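Local coordinates for beta-ketoacyl-[acyl-carrier-protein] synthase FabY (Pseudomonas aeruginosa, PDB 4CW4) that condenses acetyl-CoA with malonyl-ACP to give acetoacetyl-ACP, the primer that starts fatty acid synthesis, at residues 43-57 with 75-89. Numbering follows the deposited sequence.
Sequences RQETLAGLAVMMKLV and EDIERRYAERIFAST. With SO4 (sulfate ion), chain B.
With CG anti to the backbone N (chi1 177°) and an extended chain beyond it, Glu78 carries its carboxylate across to Arg43 and Gln44. Arg43, bent at chi3 (61°), brings NE to 2.8 Å from OE2 of Glu78, a salt bridge with nearly coplanar groups but a bent N-H...O bond; Gln44 NE2, its amide steep to the carboxylate, donates almost straight to Glu78 OE1 (3.0 Å), and a water links OE1 with Arg43 NH2. Glutamate suits this place because OE2 takes Arg43 NE and OE1 both Gln44 NE2 and the water, while the methylenes cover Leu47 CD1. Leu47 is a knob among Glu78, Ala82, Ile85 and Phe86, its CD2 3.7 Å from Phe86 CE1. Small Ala48 meets Ile77, and Ala51 both Ile77 and Ile85; helices 40-53 and 74-87 cross at 61°, axes 8.8 Å apart. After the Schellman turn at Lys55, Leu56 packs on Ile85, and Val57 CG1 makes a CH-pi contact over the Tyr81 ring, 3.8 Å from its centroid. Tyr81 OH donates to a sulfate, probably from the crystallisation liquor, which Arg80 and Arg84 also bind. Away from the active site, the apolar middle probably gives most of the adhesion, while Arg43 and the donors on OE1 probably favour an ionised Glu78, whose bonds tie the helices here.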
# COMPACT_ATOMS: atom_id res chain seq x y z
N ARG A 43 -15.52 34.52 7.96
CA ARG A 43 -14.08 34.77 7.87
C ARG A 43 -13.48 34.95 9.25
O ARG A 43 -12.46 34.34 9.56
CB ARG A 43 -13.78 36.00 6.99
CG ARG A 43 -12.36 36.52 7.14
CD ARG A 43 -11.95 37.49 6.04
NE ARG A 43 -12.82 38.65 6.05
CZ ARG A 43 -13.78 38.89 5.15
NH1 ARG A 43 -13.98 38.09 4.11
NH2 ARG A 43 -14.54 39.96 5.30
N GLN A 44 -14.11 35.76 10.09
CA GLN A 44 -13.55 36.06 11.40
C GLN A 44 -13.59 34.83 12.30
O GLN A 44 -12.69 34.61 13.10
CB GLN A 44 -14.28 37.25 12.02
CG GLN A 44 -13.93 38.55 11.31
CD GLN A 44 -14.93 39.69 11.54
OE1 GLN A 44 -15.90 39.57 12.30
NE2 GLN A 44 -14.69 40.79 10.87
N GLU A 45 -14.61 34.01 12.15
CA GLU A 45 -14.69 32.77 12.91
C GLU A 45 -13.53 31.83 12.53
O GLU A 45 -12.86 31.27 13.39
CB GLU A 45 -16.01 32.06 12.65
CG GLU A 45 -16.17 30.81 13.50
CD GLU A 45 -17.44 30.06 13.19
OE1 GLU A 45 -17.63 29.63 12.02
OE2 GLU A 45 -18.26 29.91 14.12
N THR A 46 -13.31 31.65 11.24
CA THR A 46 -12.22 30.79 10.79
C THR A 46 -10.86 31.34 11.20
O THR A 46 -10.01 30.58 11.65
CB THR A 46 -12.29 30.59 9.28
OG1 THR A 46 -13.46 29.82 8.97
CG2 THR A 46 -11.06 29.86 8.76
N LEU A 47 -10.66 32.64 11.05
CA LEU A 47 -9.42 33.28 11.51
C LEU A 47 -9.18 33.12 13.00
O LEU A 47 -8.06 32.84 13.42
CB LEU A 47 -9.36 34.76 11.11
CG LEU A 47 -9.24 35.08 9.62
CD1 LEU A 47 -9.24 36.60 9.38
CD2 LEU A 47 -8.01 34.45 8.99
N ALA A 48 -10.22 33.30 13.81
CA ALA A 48 -10.09 33.07 15.23
C ALA A 48 -9.66 31.63 15.52
O ALA A 48 -8.77 31.38 16.34
CB ALA A 48 -11.39 33.39 15.94
N GLY A 49 -10.28 30.67 14.84
CA GLY A 49 -9.90 29.27 15.01
C GLY A 49 -8.46 28.97 14.62
O GLY A 49 -7.76 28.25 15.33
N LEU A 50 -8.03 29.55 13.51
CA LEU A 50 -6.63 29.44 13.09
C LEU A 50 -5.71 30.08 14.12
O LEU A 50 -4.68 29.51 14.46
CB LEU A 50 -6.41 30.10 11.73
CG LEU A 50 -6.84 29.24 10.54
CD1 LEU A 50 -6.94 30.07 9.26
CD2 LEU A 50 -5.87 28.09 10.35
N ALA A 51 -6.07 31.26 14.60
CA ALA A 51 -5.24 31.94 15.60
C ALA A 51 -5.04 31.07 16.84
O ALA A 51 -3.95 31.05 17.42
CB ALA A 51 -5.85 33.30 15.97
N VAL A 52 -6.08 30.35 17.27
CA VAL A 52 -5.96 29.48 18.43
C VAL A 52 -5.07 28.29 18.10
O VAL A 52 -4.17 27.93 18.87
CB VAL A 52 -7.34 29.00 18.92
CG1 VAL A 52 -7.20 27.91 19.99
CG2 VAL A 52 -8.13 30.17 19.47
N MET A 53 -5.30 27.68 16.94
CA MET A 53 -4.50 26.53 16.49
C MET A 53 -3.02 26.87 16.44
O MET A 53 -2.16 26.03 16.75
CB MET A 53 -4.91 26.08 15.08
CG MET A 53 -6.15 25.23 15.01
SD MET A 53 -6.74 24.99 13.33
CE MET A 53 -5.46 23.93 12.65
N MET A 54 -2.74 28.10 16.00
CA MET A 54 -1.37 28.55 15.74
C MET A 54 -0.72 29.16 16.99
O MET A 54 0.44 29.58 16.94
CB MET A 54 -1.41 29.58 14.61
CG MET A 54 -1.90 28.96 13.28
SD MET A 54 -2.33 30.11 11.98
CE MET A 54 -0.72 30.59 11.39
N LYS A 55 -1.46 29.19 18.09
CA LYS A 55 -0.99 29.75 19.36
C LYS A 55 -0.71 31.25 19.30
O LYS A 55 0.10 31.77 20.07
CB LYS A 55 0.28 29.04 19.86
CG LYS A 55 0.29 27.53 19.70
CD LYS A 55 -0.59 26.83 20.69
CE LYS A 55 -0.11 25.39 20.90
NZ LYS A 55 -1.15 24.58 21.57
N LEU A 56 -1.40 31.95 18.42
CA LEU A 56 -1.28 33.40 18.31
C LEU A 56 -2.17 34.11 19.33
O LEU A 56 -1.87 35.22 19.77
CB LEU A 56 -1.63 33.86 16.90
CG LEU A 56 -0.64 33.43 15.82
CD1 LEU A 56 -1.19 33.74 14.45
CD2 LEU A 56 0.73 34.11 16.02
N VAL A 57 -3.27 33.46 19.69
CA VAL A 57 -4.13 33.96 20.76
C VAL A 57 -4.43 32.81 21.69
O VAL A 57 -4.36 31.66 21.31
CB VAL A 57 -5.46 34.59 20.26
CG1 VAL A 57 -5.19 35.73 19.27
CG2 VAL A 57 -6.36 33.56 19.65
N GLU A 75 -13.35 40.22 15.42
CA GLU A 75 -13.05 41.37 14.56
C GLU A 75 -11.66 41.93 14.85
O GLU A 75 -10.91 42.32 13.94
CB GLU A 75 -14.06 42.51 14.78
CG GLU A 75 -15.52 42.14 14.56
CD GLU A 75 -16.26 41.87 15.86
OE1 GLU A 75 -15.96 40.85 16.53
OE2 GLU A 75 -17.15 42.67 16.22
N ASP A 76 -11.31 41.98 16.14
CA ASP A 76 -9.99 42.45 16.54
C ASP A 76 -8.93 41.46 16.08
O ASP A 76 -7.84 41.86 15.71
CB ASP A 76 -9.91 42.61 18.06
CG ASP A 76 -10.93 43.61 18.61
OD1 ASP A 76 -11.30 44.59 17.92
OD2 ASP A 76 -11.36 43.41 19.76
N ILE A 77 -9.25 40.17 16.10
CA ILE A 77 -8.28 39.16 15.69
C ILE A 77 -7.95 39.31 14.21
O ILE A 77 -6.80 39.21 13.82
CB ILE A 77 -8.76 37.74 16.00
CG1 ILE A 77 -8.68 37.52 17.51
CG2 ILE A 77 -7.93 36.68 15.23
CD1 ILE A 77 -9.24 36.20 17.99
N GLU A 78 -8.96 39.56 13.39
CA GLU A 78 -8.72 39.75 11.97
C GLU A 78 -7.82 40.95 11.73
O GLU A 78 -6.86 40.87 10.98
CB GLU A 78 -10.02 39.92 11.20
CG GLU A 78 -9.83 40.20 9.73
CD GLU A 78 -11.13 40.43 9.01
OE1 GLU A 78 -12.05 41.06 9.56
OE2 GLU A 78 -11.23 39.99 7.86
N ARG A 79 -8.13 42.08 12.36
CA ARG A 79 -7.29 43.26 12.22
C ARG A 79 -5.85 42.97 12.64
O ARG A 79 -4.90 43.29 11.91
CB ARG A 79 -7.87 44.40 13.09
CG ARG A 79 -6.88 45.51 13.41
CD ARG A 79 -7.40 46.34 14.56
NE ARG A 79 -6.42 46.38 15.65
CZ ARG A 79 -6.42 45.57 16.71
NH1 ARG A 79 -7.35 44.62 16.84
NH2 ARG A 79 -5.49 45.70 17.64
N ARG A 80 -5.69 42.37 13.80
CA ARG A 80 -4.39 42.23 14.44
C ARG A 80 -3.54 41.08 13.89
O ARG A 80 -2.32 41.21 13.82
CB ARG A 80 -4.61 42.03 15.93
CG ARG A 80 -3.37 42.13 16.79
CD ARG A 80 -3.78 42.40 18.22
NE ARG A 80 -2.65 42.35 19.15
CZ ARG A 80 -2.62 42.95 20.33
NH1 ARG A 80 -3.65 43.68 20.74
NH2 ARG A 80 -1.55 42.84 21.10
N TYR A 81 -4.18 39.98 13.50
CA TYR A 81 -3.45 38.76 13.19
C TYR A 81 -3.61 38.24 11.76
O TYR A 81 -2.91 37.32 11.38
CB TYR A 81 -3.85 37.62 14.15
CG TYR A 81 -3.60 37.92 15.61
CD1 TYR A 81 -2.37 37.69 16.19
CD2 TYR A 81 -4.61 38.45 16.41
CE1 TYR A 81 -2.14 37.98 17.53
CE2 TYR A 81 -4.39 38.73 17.73
CZ TYR A 81 -3.15 38.50 18.29
OH TYR A 81 -2.95 38.78 19.62
N ALA A 82 -4.51 38.81 10.95
CA ALA A 82 -4.77 38.22 9.63
C ALA A 82 -3.49 38.10 8.79
O ALA A 82 -3.24 37.07 8.18
CB ALA A 82 -5.81 38.99 8.87
N GLU A 83 -2.67 39.15 8.78
CA GLU A 83 -1.45 39.10 7.99
C GLU A 83 -0.55 37.93 8.41
O GLU A 83 -0.04 37.19 7.58
CB GLU A 83 -0.70 40.44 8.10
CG GLU A 83 0.55 40.52 7.25
CD GLU A 83 1.35 41.82 7.40
OE1 GLU A 83 0.89 42.76 8.09
OE2 GLU A 83 2.45 41.88 6.82
N ARG A 84 -0.35 37.75 9.71
CA ARG A 84 0.46 36.62 10.20
C ARG A 84 -0.16 35.26 9.90
O ARG A 84 0.54 34.33 9.53
CB ARG A 84 0.69 36.74 11.71
CG ARG A 84 1.81 37.70 12.09
CD ARG A 84 1.89 37.89 13.59
NE ARG A 84 0.89 38.85 14.04
CZ ARG A 84 0.77 39.25 15.30
NH1 ARG A 84 1.57 38.76 16.24
NH2 ARG A 84 -0.15 40.15 15.63
N ILE A 85 -1.47 35.16 10.09
CA ILE A 85 -2.18 33.91 9.82
C ILE A 85 -2.01 33.55 8.35
O ILE A 85 -1.68 32.41 8.02
CB ILE A 85 -3.67 34.02 10.19
CG1 ILE A 85 -3.82 34.17 11.71
CG2 ILE A 85 -4.42 32.79 9.69
CD1 ILE A 85 -5.20 34.70 12.18
N PHE A 86 -2.18 34.53 7.47
CA PHE A 86 -2.10 34.26 6.05
C PHE A 86 -0.70 33.83 5.64
O PHE A 86 -0.54 32.92 4.83
CB PHE A 86 -2.52 35.47 5.22
CG PHE A 86 -3.98 35.86 5.36
CD1 PHE A 86 -4.94 34.95 5.75
CD2 PHE A 86 -4.38 37.15 5.10
CE1 PHE A 86 -6.26 35.32 5.87
CE2 PHE A 86 -5.70 37.54 5.21
CZ PHE A 86 -6.64 36.62 5.61
N ALA A 87 0.30 34.48 6.23
CA ALA A 87 1.68 34.19 5.90
C ALA A 87 2.15 32.83 6.42
O ALA A 87 3.13 32.28 5.93
CB ALA A 87 2.61 35.30 6.42
N SER A 88 1.46 32.31 7.43
CA SER A 88 1.84 31.07 8.12
C SER A 88 0.87 29.90 7.84
O SER A 88 0.82 28.92 8.59
CB SER A 88 1.93 31.30 9.62
OG SER A 88 3.01 32.16 9.92
N THR A 89 0.14 30.03 6.74
CA THR A 89 -0.71 28.98 6.22
C THR A 89 -0.43 28.83 4.72
O THR A 89 0.24 29.68 4.12
CB THR A 89 -2.20 29.29 6.44
OG1 THR A 89 -2.48 30.63 6.01
CG2 THR A 89 -2.58 29.12 7.91
S SO4 B . 0.46 39.90 19.71
O1 SO4 B . 1.00 40.98 20.53
O2 SO4 B . -0.34 39.01 20.55
O3 SO4 B . -0.37 40.46 18.65
O4 SO4 B . 1.57 39.14 19.13
O HOH W 1 -13.96 41.50 7.58